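Local coordinates for protein probable chitinase A (Chromobacterium violaceum, PDB 4TX8) that probably hydrolyses chitin internally as a family 18 glycoside hydrolase and carries a module likely to bind the polymer, at residues Val261-Phe265 with Gly319-Leu323; Trp113-Ala117 with Phe151-Ala157; Tyr293-Leu299 with Glu310-Leu316; Ser67-Pro73 with Asp402-Gly406. All blocks are in the same frame, centred on the assembly; numbering follows the deposited sequence.

Contact 1. Residues Val261-Phe265 with Gly319-Leu323; sequences VQGGF and GSKML
Val261 is in a turn (phi -120°, psi -86°) in the loop that follows strand 251-254. Its CB points toward helix 313-325, and chi1 is t. Val261 CG1 lies 3.7 Å from Leu323 CD2. Residues 262-265 then take helical backbone angles. Val261 O accepts from Gly264 N at 3.0 Å, and Gln262 O accepts from Phe265 N at 3.0 Å. Gln262 is nearest in register to Gly319, with the two CA atoms 6.9 Å apart. Gln262 has chi1 m and chi2 95°. This directs Gln262 NE2 to Gly319 O, a 2.9 Å hydrogen bond to a helical carbonyl. Within the TIM barrel of this family 18 enzyme, the contact joins a loop after one strand to the helix after the next strand, 288-292. Val291 of that strand touches Val261, Gln262 and Leu323. Gln262 CB also lies 3.7 Å from Met322 CE. Phe265 has chi1 t, and Phe265 CB meets Met322 CE at 3.7 Å. Met322 reaches both residues with chi1 m, chi2 t and chi3 p.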
loop_
_atom_site.group_PDB
_atom_site.type_symbol
_atom_site.label_atom_id
_atom_site.label_comp_id
_atom_site.label_asym_id
_atom_site.label_seq_id
_atom_site.Cartn_x
_atom_site.Cartn_y
_atom_site.Cartn_z
ATOM N N VAL A 261 0.316 -7.992 -13.427
ATOM C CA VAL A 261 -1.130 -7.986 -13.617
ATOM C C VAL A 261 -1.504 -7.506 -15.022
ATOM O O VAL A 261 -1.671 -8.320 -15.929
ATOM C CB VAL A 261 -1.825 -7.111 -12.554
ATOM C CG1 VAL A 261 -3.341 -7.219 -12.667
ATOM C CG2 VAL A 261 -1.379 -7.540 -11.167
ATOM N N GLN A 262 -1.615 -6.192 -15.205
ATOM C CA GLN A 262 -2.031 -5.645 -16.494
ATOM C C GLN A 262 -1.014 -5.941 -17.594
ATOM O O GLN A 262 -1.351 -5.914 -18.779
ATOM C CB GLN A 262 -2.270 -4.137 -16.388
ATOM C CG GLN A 262 -3.463 -3.755 -15.509
ATOM C CD GLN A 262 -3.061 -3.441 -14.077
ATOM O OE1 GLN A 262 -1.987 -3.840 -13.624
ATOM N NE2 GLN A 262 -3.917 -2.713 -13.362
ATOM N N GLY A 263 0.224 -6.235 -17.203
ATOM C CA GLY A 263 1.248 -6.641 -18.151
ATOM C C GLY A 263 0.833 -7.852 -18.972
ATOM O O GLY A 263 1.272 -8.021 -20.109
ATOM N N GLY A 264 -0.026 -8.688 -18.393
ATOM C CA GLY A 264 -0.525 -9.879 -19.061
ATOM C C GLY A 264 -1.260 -9.600 -20.359
ATOM O O GLY A 264 -1.355 -10.470 -21.227
ATOM N N PHE A 265 -1.790 -8.388 -20.489
ATOM C CA PHE A 265 -2.477 -7.968 -21.709
ATOM C C PHE A 265 -1.528 -8.004 -22.897
ATOM O O PHE A 265 -1.922 -8.302 -24.020
ATOM C CB PHE A 265 -3.055 -6.559 -21.529
ATOM C CG PHE A 265 -3.662 -5.976 -22.781
ATOM C CD1 PHE A 265 -4.603 -6.684 -23.510
ATOM C CD2 PHE A 265 -3.312 -4.703 -23.208
ATOM C CE1 PHE A 265 -5.168 -6.142 -24.658
ATOM C CE2 PHE A 265 -3.874 -4.154 -24.350
ATOM C CZ PHE A 265 -4.805 -4.877 -25.077
ATOM N N GLY A 319 -5.196 1.678 -15.614
ATOM C CA GLY A 319 -4.877 0.478 -14.860
ATOM C C GLY A 319 -6.090 -0.020 -14.096
ATOM O O GLY A 319 -6.359 -1.222 -14.041
ATOM N N SER A 320 -6.834 0.914 -13.517
ATOM C CA SER A 320 -8.020 0.570 -12.748
ATOM C C SER A 320 -9.145 0.060 -13.648
ATOM O O SER A 320 -9.859 -0.871 -13.281
ATOM C CB SER A 320 -8.487 1.777 -11.933
ATOM O OG SER A 320 -7.458 2.213 -11.057
ATOM N N LYS A 321 -9.296 0.659 -14.826
ATOM C CA LYS A 321 -10.296 0.199 -15.788
ATOM C C LYS A 321 -10.050 -1.246 -16.199
ATOM O O LYS A 321 -10.981 -2.042 -16.257
ATOM C CB LYS A 321 -10.314 1.084 -17.035
ATOM C CG LYS A 321 -11.121 2.356 -16.884
ATOM C CD LYS A 321 -11.097 3.170 -18.166
ATOM C CE LYS A 321 -11.721 2.402 -19.318
ATOM N NZ LYS A 321 -11.725 3.203 -20.570
ATOM N N MET A 322 -8.794 -1.582 -16.477
ATOM C CA MET A 322 -8.453 -2.937 -16.895
ATOM C C MET A 322 -8.873 -3.969 -15.850
ATOM O O MET A 322 -9.373 -5.041 -16.192
ATOM C CB MET A 322 -6.955 -3.051 -17.181
ATOM C CG MET A 322 -6.511 -2.277 -18.414
ATOM S SD MET A 322 -4.761 -2.469 -18.781
ATOM C CE MET A 322 -4.677 -4.226 -19.132
ATOM N N LEU A 323 -8.693 -3.632 -14.577
ATOM C CA LEU A 323 -9.046 -4.547 -13.496
ATOM C C LEU A 323 -10.557 -4.669 -13.319
ATOM O O LEU A 323 -11.054 -5.708 -12.890
ATOM C CB LEU A 323 -8.399 -4.099 -12.186
ATOM C CG LEU A 323 -6.908 -4.425 -12.069
ATOM C CD1 LEU A 323 -6.289 -3.712 -10.882
ATOM C CD2 LEU A 323 -6.708 -5.928 -11.952
#

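Contact 2. Residues Trp113-Ala117 with Phe151-Ala157; sequences WHNFA and FTLDPAA
Two hydrogen bonds from one amide hold this contact. Asn115 OD1 accepts from Asp154 N at 2.9 Å, and Asn115 ND2 donates to Thr152 O at 2.9 Å. Asn115 has chi1 t and chi2 42°, so its amide lies against the extended backbone of residues 152-154. Asn115 and Asp154 are nearest in register, with CA atoms 5.6 Å apart. Asn115 follows the end of strand 108-114 and is the centre of an inverse gamma turn (phi -88°, psi 45°). Asp154 has chi1 t, and its OD1 accepts from Ala156 N at 2.9 Å, an Asx turn. Asp154 O accepts from Ala157 N at 2.9 Å in the 3-10 segment 155-157. Asp154 OD2 comes within 3.3 Å of Phe116 CA.

The apolar packing of Trp113, Phe151, Leu153 and Ala157 lies to one side of this amide, the Asp154 carboxylate to the other. Asn115 ND2 is 3.5 Å from Phe151 CE1. Trp113, with chi1 t and chi2 87°, presents its ring edge to two side chains. Trp113 CH2 is 3.7 Å from Ala157 CB and 4.0 Å from Leu153 CD1. Trp113 NE1 donates a hydrogen bond to Phe124 O. The contact joins the end of a TIM-barrel strand to the loop between strand 149-150 and helix 160-171. The Asn115 amide pairs with a backbone NH and carbonyl, so neutral hydrogen bonds fix the path of the loop's main chain.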
loop_
_atom_site.group_PDB
_atom_site.type_symbol
_atom_site.label_atom_id
_atom_site.label_comp_id
_atom_site.label_asym_id
_atom_site.label_seq_id
_atom_site.Cartn_x
_atom_site.Cartn_y
_atom_site.Cartn_z
ATOM N N TRP A 113 2.659 0.986 7.168
ATOM C CA TRP A 113 3.306 1.432 8.394
ATOM C C TRP A 113 4.618 0.662 8.577
ATOM O O TRP A 113 4.613 -0.568 8.639
ATOM C CB TRP A 113 2.349 1.222 9.577
ATOM C CG TRP A 113 2.888 1.521 10.948
ATOM C CD1 TRP A 113 2.886 2.727 11.587
ATOM C CD2 TRP A 113 3.457 0.581 11.869
ATOM N NE1 TRP A 113 3.436 2.599 12.843
ATOM C CE2 TRP A 113 3.796 1.291 13.039
ATOM C CE3 TRP A 113 3.721 -0.792 11.813
ATOM C CZ2 TRP A 113 4.386 0.677 14.143
ATOM C CZ3 TRP A 113 4.310 -1.403 12.913
ATOM C CH2 TRP A 113 4.635 -0.667 14.062
ATOM N N HIS A 114 5.739 1.380 8.636
ATOM C CA HIS A 114 7.058 0.744 8.743
ATOM C C HIS A 114 7.260 0.044 10.083
ATOM O O HIS A 114 7.347 0.703 11.119
ATOM C CB HIS A 114 8.191 1.765 8.568
ATOM C CG HIS A 114 8.204 2.463 7.243
ATOM N ND1 HIS A 114 9.202 3.344 6.886
ATOM C CD2 HIS A 114 7.348 2.419 6.195
ATOM C CE1 HIS A 114 8.960 3.812 5.674
ATOM N NE2 HIS A 114 7.842 3.267 5.232
ATOM N N ASN A 115 7.367 -1.280 10.060
ATOM C CA ASN A 115 7.770 -2.023 11.250
ATOM C C ASN A 115 9.296 -2.120 11.288
ATOM O O ASN A 115 9.865 -3.184 11.533
ATOM C CB ASN A 115 7.132 -3.415 11.267
ATOM C CG ASN A 115 7.432 -4.185 12.541
ATOM O OD1 ASN A 115 7.390 -3.633 13.640
ATOM N ND2 ASN A 115 7.766 -5.461 12.394
ATOM N N PHE A 116 9.948 -0.990 11.025
ATOM C CA PHE A 116 11.401 -0.935 10.915
ATOM C C PHE A 116 11.877 0.510 10.821
ATOM O O PHE A 116 11.068 1.430 10.683
ATOM C CB PHE A 116 11.887 -1.729 9.694
ATOM C CG PHE A 116 11.262 -1.299 8.389
ATOM C CD1 PHE A 116 10.069 -1.865 7.953
ATOM C CD2 PHE A 116 11.872 -0.341 7.593
ATOM C CE1 PHE A 116 9.493 -1.478 6.749
ATOM C CE2 PHE A 116 11.300 0.052 6.390
ATOM C CZ PHE A 116 10.110 -0.518 5.967
ATOM N N ALA A 117 13.191 0.700 10.901
ATOM C CA ALA A 117 13.794 2.012 10.689
ATOM C C ALA A 117 14.396 2.086 9.293
ATOM O O ALA A 117 14.922 1.097 8.786
ATOM C CB ALA A 117 14.862 2.297 11.751
ATOM N N PHE A 151 6.429 -12.903 12.959
ATOM C CA PHE A 151 6.312 -11.460 13.118
ATOM C C PHE A 151 6.984 -11.006 14.403
ATOM O O PHE A 151 6.753 -11.580 15.467
ATOM C CB PHE A 151 4.847 -11.020 13.124
ATOM C CG PHE A 151 4.663 -9.558 13.410
ATOM C CD1 PHE A 151 4.954 -8.607 12.440
ATOM C CD2 PHE A 151 4.214 -9.132 14.648
ATOM C CE1 PHE A 151 4.794 -7.256 12.697
ATOM C CE2 PHE A 151 4.053 -7.784 14.916
ATOM C CZ PHE A 151 4.344 -6.842 13.935
ATOM N N THR A 152 7.812 -9.975 14.297
ATOM C CA THR A 152 8.463 -9.397 15.464
ATOM C C THR A 152 8.357 -7.876 15.423
ATOM O O THR A 152 8.768 -7.241 14.452
ATOM C CB THR A 152 9.938 -9.807 15.554
ATOM O OG1 THR A 152 10.051 -11.224 15.377
ATOM C CG2 THR A 152 10.514 -9.415 16.906
ATOM N N LEU A 153 7.801 -7.301 16.482
ATOM C CA LEU A 153 7.566 -5.866 16.541
ATOM C C LEU A 153 8.854 -5.075 16.737
ATOM O O LEU A 153 9.701 -5.445 17.549
ATOM C CB LEU A 153 6.592 -5.545 17.672
ATOM C CG LEU A 153 6.229 -4.074 17.857
ATOM C CD1 LEU A 153 5.361 -3.589 16.707
ATOM C CD2 LEU A 153 5.534 -3.871 19.187
ATOM N N ASP A 154 8.996 -3.985 15.988
ATOM C CA ASP A 154 10.075 -3.035 16.229
ATOM C C ASP A 154 9.812 -2.362 17.573
ATOM O O ASP A 154 8.754 -1.767 17.771
ATOM C CB ASP A 154 10.159 -2.003 15.095
ATOM C CG ASP A 154 11.389 -1.106 15.197
ATOM O OD1 ASP A 154 11.644 -0.541 16.279
ATOM O OD2 ASP A 154 12.104 -0.962 14.185
ATOM N N PRO A 155 10.774 -2.458 18.504
ATOM C CA PRO A 155 10.598 -1.946 19.869
ATOM C C PRO A 155 10.292 -0.448 19.932
ATOM O O PRO A 155 9.704 0.006 20.911
ATOM C CB PRO A 155 11.944 -2.255 20.541
ATOM C CG PRO A 155 12.908 -2.433 19.411
ATOM C CD PRO A 155 12.108 -3.051 18.308
ATOM N N ALA A 156 10.674 0.301 18.903
ATOM C CA ALA A 156 10.372 1.728 18.857
ATOM C C ALA A 156 8.863 1.985 18.789
ATOM O O ALA A 156 8.400 3.090 19.076
ATOM C CB ALA A 156 11.073 2.377 17.677
ATOM N N ALA A 157 8.099 0.965 18.407
ATOM C CA ALA A 157 6.643 1.069 18.371
ATOM C C ALA A 157 6.041 0.851 19.755
ATOM O O ALA A 157 4.836 1.010 19.951
ATOM C CB ALA A 157 6.062 0.073 17.383
#

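Contact 3. Residues Tyr293-Leu299 with Glu310-Leu316; sequences YYNNGGL and EGSADML
This is an apolar contact with a water-bridged polar end, between the loop after barrel strand 288-292 and the start of helix 313-325. The CA atoms of Gly298 and Glu310 are 4.6 Å apart. Met315 is fully extended, all three chi angles t. Met315 CE lies 3.5 Å from Gly297 O, 3.7 Å from Leu299 CB and 3.9 Å from Tyr293 CD1, at the ring edge. Leu316 CD2 meets Tyr293 CB at 3.9 Å. Glu310, with chi1 and chi2 t, extends toward the turn at 295-297. Glu310 OE2 lies 3.2 Å from Asn295 N, 3.5 Å from Asn296 N and 3.3 Å from Gly297 N. Water 1 donates to Glu310 OE2 (2.7 Å) and Gly297 O (2.9 Å), and accepts from Asn296 N (2.9 Å). Glu310 OE2 also bonds to Ser358 OG. Asn296 ND2 hydrogen-bonds to Tyr294 O (3.0 Å) and to Glu257 OE1. Ser312 OG, at the helix N-cap, accepts from Met315 N at 3.1 Å. The arrangement is a beta-to-alpha connection of the TIM barrel.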
loop_
_atom_site.group_PDB
_atom_site.type_symbol
_atom_site.label_atom_id
_atom_site.label_comp_id
_atom_site.label_asym_id
_atom_site.label_seq_id
_atom_site.Cartn_x
_atom_site.Cartn_y
_atom_site.Cartn_z
ATOM N N TYR A 293 1.569 1.302 -9.215
ATOM C CA TYR A 293 1.839 1.981 -10.473
ATOM C C TYR A 293 3.097 2.830 -10.355
ATOM O O TYR A 293 3.099 4.013 -10.698
ATOM C CB TYR A 293 0.639 2.830 -10.891
ATOM C CG TYR A 293 -0.598 2.000 -11.127
ATOM C CD1 TYR A 293 -0.784 1.324 -12.325
ATOM C CD2 TYR A 293 -1.577 1.879 -10.148
ATOM C CE1 TYR A 293 -1.914 0.551 -12.543
ATOM C CE2 TYR A 293 -2.706 1.113 -10.358
ATOM C CZ TYR A 293 -2.871 0.452 -11.556
ATOM O OH TYR A 293 -3.998 -0.311 -11.762
ATOM N N TYR A 294 4.168 2.219 -9.858
ATOM C CA TYR A 294 5.455 2.902 -9.784
ATOM C C TYR A 294 6.615 1.933 -9.958
ATOM O O TYR A 294 6.445 0.717 -9.839
ATOM C CB TYR A 294 5.602 3.668 -8.462
ATOM C CG TYR A 294 5.147 2.943 -7.205
ATOM C CD1 TYR A 294 3.807 2.940 -6.831
ATOM C CD2 TYR A 294 6.058 2.298 -6.374
ATOM C CE1 TYR A 294 3.383 2.299 -5.684
ATOM C CE2 TYR A 294 5.642 1.654 -5.218
ATOM C CZ TYR A 294 4.303 1.659 -4.882
ATOM O OH TYR A 294 3.871 1.026 -3.742
ATOM N N ASN A 295 7.785 2.496 -10.256
ATOM C CA ASN A 295 9.025 1.746 -10.437
ATOM C C ASN A 295 9.025 0.810 -11.644
ATOM O O ASN A 295 9.944 0.017 -11.798
ATOM C CB ASN A 295 9.351 0.924 -9.181
ATOM C CG ASN A 295 9.806 1.777 -8.019
ATOM O OD1 ASN A 295 10.151 2.947 -8.185
ATOM N ND2 ASN A 295 9.823 1.187 -6.830
ATOM N N ASN A 296 8.013 0.877 -12.500
ATOM C CA ASN A 296 7.972 -0.048 -13.632
ATOM C C ASN A 296 7.612 0.602 -14.969
ATOM O O ASN A 296 7.149 -0.068 -15.892
ATOM C CB ASN A 296 7.002 -1.193 -13.332
ATOM C CG ASN A 296 7.553 -2.163 -12.301
ATOM O OD1 ASN A 296 8.330 -3.058 -12.630
ATOM N ND2 ASN A 296 7.167 -1.977 -11.045
ATOM N N GLY A 297 7.853 1.903 -15.077
ATOM C CA GLY A 297 7.614 2.614 -16.318
ATOM C C GLY A 297 6.139 2.691 -16.664
ATOM O O GLY A 297 5.278 2.469 -15.808
ATOM N N GLY A 298 5.853 2.993 -17.928
ATOM C CA GLY A 298 4.495 3.204 -18.391
ATOM C C GLY A 298 3.675 1.938 -18.505
ATOM O O GLY A 298 4.159 0.839 -18.238
ATOM N N LEU A 299 2.425 2.097 -18.923
ATOM C CA LEU A 299 1.476 0.992 -18.950
ATOM C C LEU A 299 0.721 0.924 -20.270
ATOM O O LEU A 299 0.122 1.908 -20.700
ATOM C CB LEU A 299 0.487 1.130 -17.795
ATOM C CG LEU A 299 -0.608 0.069 -17.693
ATOM C CD1 LEU A 299 -0.001 -1.285 -17.381
ATOM C CD2 LEU A 299 -1.623 0.464 -16.634
ATOM N N GLU A 310 3.866 7.069 -17.116
ATOM C CA GLU A 310 4.070 6.894 -15.690
ATOM C C GLU A 310 3.902 8.230 -14.973
ATOM O O GLU A 310 4.458 9.244 -15.394
ATOM C CB GLU A 310 5.456 6.305 -15.423
ATOM C CG GLU A 310 5.586 5.600 -14.092
ATOM C CD GLU A 310 6.978 5.044 -13.860
ATOM O OE1 GLU A 310 7.906 5.412 -14.611
ATOM O OE2 GLU A 310 7.142 4.235 -12.925
ATOM N N GLY A 311 3.121 8.233 -13.899
ATOM C CA GLY A 311 2.880 9.447 -13.142
ATOM C C GLY A 311 1.671 10.221 -13.626
ATOM O O GLY A 311 1.365 11.294 -13.106
ATOM N N SER A 312 0.979 9.686 -14.626
ATOM C CA SER A 312 -0.223 10.341 -15.132
ATOM C C SER A 312 -1.483 9.768 -14.491
ATOM O O SER A 312 -1.514 8.613 -14.063
ATOM C CB SER A 312 -0.318 10.219 -16.657
ATOM O OG SER A 312 -0.749 8.926 -17.042
ATOM N N ALA A 313 -2.511 10.606 -14.417
ATOM C CA ALA A 313 -3.838 10.203 -13.987
ATOM C C ALA A 313 -4.410 9.159 -14.931
ATOM O O ALA A 313 -5.066 8.217 -14.495
ATOM C CB ALA A 313 -4.753 11.407 -13.916
ATOM N N ASP A 314 -4.165 9.339 -16.226
ATOM C CA ASP A 314 -4.614 8.387 -17.236
ATOM C C ASP A 314 -4.152 6.962 -16.923
ATOM O O ASP A 314 -4.935 6.009 -17.039
ATOM C CB ASP A 314 -4.113 8.797 -18.623
ATOM C CG ASP A 314 -5.025 9.806 -19.315
ATOM O OD1 ASP A 314 -6.197 9.964 -18.903
ATOM O OD2 ASP A 314 -4.557 10.430 -20.293
ATOM N N MET A 315 -2.890 6.815 -16.523
ATOM C CA MET A 315 -2.358 5.494 -16.194
ATOM C C MET A 315 -3.080 4.904 -14.992
ATOM O O MET A 315 -3.392 3.717 -14.960
ATOM C CB MET A 315 -0.850 5.568 -15.928
ATOM C CG MET A 315 -0.206 4.251 -15.496
ATOM S SD MET A 315 1.584 4.251 -15.488
ATOM C CE MET A 315 1.938 2.656 -14.796
ATOM N N LEU A 316 -3.354 5.747 -14.008
ATOM C CA LEU A 316 -4.083 5.304 -12.828
ATOM C C LEU A 316 -5.504 4.897 -13.207
ATOM O O LEU A 316 -6.004 3.862 -12.770
ATOM C CB LEU A 316 -4.112 6.399 -11.762
ATOM C CG LEU A 316 -2.753 6.905 -11.280
ATOM C CD1 LEU A 316 -2.944 7.961 -10.205
ATOM C CD2 LEU A 316 -1.892 5.757 -10.769
HETATM O O HOH W 1 5.461 2.095 -12.913
#

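Contact 4. Residues Ser67-Pro73 with Asp402-Gly406; sequences SPTLWTP and DRRDG
Arg404 lays its guanidinium between two prolines. Pro73 CD is over one face, 3.5 Å from Arg404 NH2. Pro68 CB is over the opposite face, 3.3 Å from Arg404 NH2. The contact joins the family 5/12 carbohydrate-binding module to the family 18 TIM barrel. Strand 71-73 is an outer strand of the module's small antiparallel sheet. Helix 399-404 follows barrel strand 393-397. Pro73 and Arg404 are nearest in register, with CA atoms 6.5 Å apart.

Arg404 has chi1 t, chi2 p and chi3 p, which curls the side chain toward the module. Arg404 NH1 donates to Trp71 O at 2.7 Å, close to straight at 171°. The bond from Arg404 NH2 to the same Trp71 O, at 3.4 Å, is weak. Arg404 NH1 also bonds to Pro64 O, and Arg404 NE to Ser120 O. The turn before the strand is closed by Ser67 O, which accepts from Leu70 N at 3.0 Å and Trp71 N at 2.9 Å.

Arg403 is extended, with chi1 to chi3 all t. Pro73 CG sits over one face of its guanidinium, 3.9 Å from Arg403 CZ. The helix ends in a Schellman motif. Gly406 has positive phi (93°), and Gly406 N donates to Arg403 O at 3.1 Å. Water 2 accepts from Arg404 NH2 at 2.8 Å and donates to Pro68 O at 2.7 Å.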
loop_
_atom_site.group_PDB
_atom_site.type_symbol
_atom_site.label_atom_id
_atom_site.label_comp_id
_atom_site.label_asym_id
_atom_site.label_seq_id
_atom_site.Cartn_x
_atom_site.Cartn_y
_atom_site.Cartn_z
ATOM N N SER A 67 15.603 15.295 7.671
ATOM C CA SER A 67 16.547 15.114 8.774
ATOM C C SER A 67 15.909 14.600 10.064
ATOM O O SER A 67 15.675 15.368 10.995
ATOM C CB SER A 67 17.261 16.440 9.045
ATOM O OG SER A 67 17.555 17.098 7.822
ATOM N N PRO A 68 15.639 13.286 10.125
ATOM C CA PRO A 68 15.033 12.657 11.303
ATOM C C PRO A 68 15.977 12.593 12.509
ATOM O O PRO A 68 15.502 12.374 13.620
ATOM C CB PRO A 68 14.677 11.250 10.806
ATOM C CG PRO A 68 15.616 10.996 9.691
ATOM C CD PRO A 68 15.875 12.322 9.040
ATOM N N THR A 69 17.277 12.788 12.310
ATOM C CA THR A 69 18.184 12.870 13.454
ATOM C C THR A 69 18.092 14.248 14.111
ATOM O O THR A 69 18.574 14.439 15.226
ATOM C CB THR A 69 19.657 12.596 13.068
ATOM O OG1 THR A 69 20.146 13.651 12.230
ATOM C CG2 THR A 69 19.794 11.255 12.352
ATOM N N LEU A 70 17.469 15.203 13.422
ATOM C CA LEU A 70 17.341 16.566 13.943
ATOM C C LEU A 70 15.913 16.924 14.328
ATOM O O LEU A 70 15.690 17.712 15.249
ATOM C CB LEU A 70 17.848 17.586 12.920
ATOM C CG LEU A 70 19.356 17.706 12.727
ATOM C CD1 LEU A 70 19.649 18.691 11.607
ATOM C CD2 LEU A 70 20.027 18.144 14.021
ATOM N N TRP A 71 14.950 16.353 13.611
ATOM C CA TRP A 71 13.551 16.727 13.777
ATOM C C TRP A 71 12.634 15.518 13.879
ATOM O O TRP A 71 12.754 14.568 13.103
ATOM C CB TRP A 71 13.093 17.607 12.610
ATOM C CG TRP A 71 13.853 18.886 12.480
ATOM C CD1 TRP A 71 14.916 19.129 11.659
ATOM C CD2 TRP A 71 13.613 20.100 13.199
ATOM N NE1 TRP A 71 15.351 20.423 11.821
ATOM C CE2 TRP A 71 14.568 21.039 12.761
ATOM C CE3 TRP A 71 12.683 20.485 14.169
ATOM C CZ2 TRP A 71 14.620 22.337 13.262
ATOM C CZ3 TRP A 71 12.736 21.771 14.663
ATOM C CH2 TRP A 71 13.698 22.683 14.210
ATOM N N THR A 72 11.714 15.561 14.834
ATOM C CA THR A 72 10.651 14.569 14.896
ATOM C C THR A 72 9.306 15.253 14.654
ATOM O O THR A 72 9.055 16.337 15.179
ATOM C CB THR A 72 10.636 13.818 16.246
ATOM O OG1 THR A 72 9.492 12.958 16.307
ATOM C CG2 THR A 72 10.591 14.786 17.410
ATOM N N PRO A 73 8.447 14.629 13.833
ATOM C CA PRO A 73 7.118 15.178 13.542
ATOM C C PRO A 73 6.284 15.334 14.807
ATOM O O PRO A 73 6.294 14.439 15.649
ATOM C CB PRO A 73 6.497 14.132 12.606
ATOM C CG PRO A 73 7.662 13.409 12.014
ATOM C CD PRO A 73 8.700 13.378 13.096
ATOM N N ASP A 402 4.947 9.666 4.424
ATOM C CA ASP A 402 3.968 10.746 4.439
ATOM C C ASP A 402 4.086 11.572 5.717
ATOM O O ASP A 402 4.032 12.801 5.682
ATOM C CB ASP A 402 2.548 10.197 4.298
ATOM C CG ASP A 402 1.492 11.258 4.539
ATOM O OD1 ASP A 402 1.285 12.105 3.644
ATOM O OD2 ASP A 402 0.879 11.254 5.627
ATOM N N ARG A 403 4.256 10.885 6.842
ATOM C CA ARG A 403 4.429 11.534 8.138
ATOM C C ARG A 403 5.700 12.380 8.172
ATOM O O ARG A 403 5.684 13.533 8.614
ATOM C CB ARG A 403 4.463 10.481 9.250
ATOM C CG ARG A 403 4.785 11.003 10.647
ATOM C CD ARG A 403 4.751 9.844 11.642
ATOM N NE ARG A 403 5.182 10.209 12.989
ATOM C CZ ARG A 403 6.417 10.036 13.453
ATOM N NH1 ARG A 403 7.356 9.514 12.675
ATOM N NH2 ARG A 403 6.713 10.387 14.696
ATOM N N ARG A 404 6.798 11.800 7.697
ATOM C CA ARG A 404 8.084 12.485 7.668
ATOM C C ARG A 404 8.014 13.736 6.790
ATOM O O ARG A 404 8.619 14.762 7.105
ATOM C CB ARG A 404 9.176 11.532 7.170
ATOM C CG ARG A 404 10.542 12.165 6.933
ATOM C CD ARG A 404 11.045 12.939 8.145
ATOM N NE ARG A 404 11.087 12.140 9.367
ATOM C CZ ARG A 404 11.491 12.611 10.542
ATOM N NH1 ARG A 404 11.890 13.874 10.649
ATOM N NH2 ARG A 404 11.503 11.825 11.612
ATOM N N ASP A 405 7.249 13.651 5.704
ATOM C CA ASP A 405 7.142 14.749 4.745
ATOM C C ASP A 405 6.086 15.788 5.135
ATOM O O ASP A 405 5.887 16.769 4.422
ATOM C CB ASP A 405 6.837 14.199 3.347
ATOM C CG ASP A 405 8.003 13.418 2.758
ATOM O OD1 ASP A 405 9.158 13.664 3.167
ATOM O OD2 ASP A 405 7.764 12.563 1.879
ATOM N N GLY A 406 5.413 15.570 6.261
ATOM C CA GLY A 406 4.448 16.527 6.773
ATOM C C GLY A 406 3.010 16.300 6.336
ATOM O O GLY A 406 2.246 17.255 6.198
HETATM O O HOH W 2 12.982 11.368 13.990
#

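In the fold
Contacts 1 and 3 share helix 313-325 and touch, centres 12 Å apart. Tyr293 OH lies 2.9 Å from Gln262 NE2, a weak hydrogen bond. The calcium, bound at Asp218, Glu220 and Ala255, is about 9 Å from the Val261 side chain. Asp218 and Glu220 belong to the DxxDxDxE sequence, which, as in the family, probably carries the catalytic acid. Tyr294 OH of contact 3 hydrogen-bonds to a citrate, probably from the crystallisation liquor. Contact 2 is opposite both across the chain centre, its centre 33 Å from that of contact 1. Contact 4 spans the two modules and encloses the other three along the chain. Its Pro73 side chain is about 10 Å from the bound NAG.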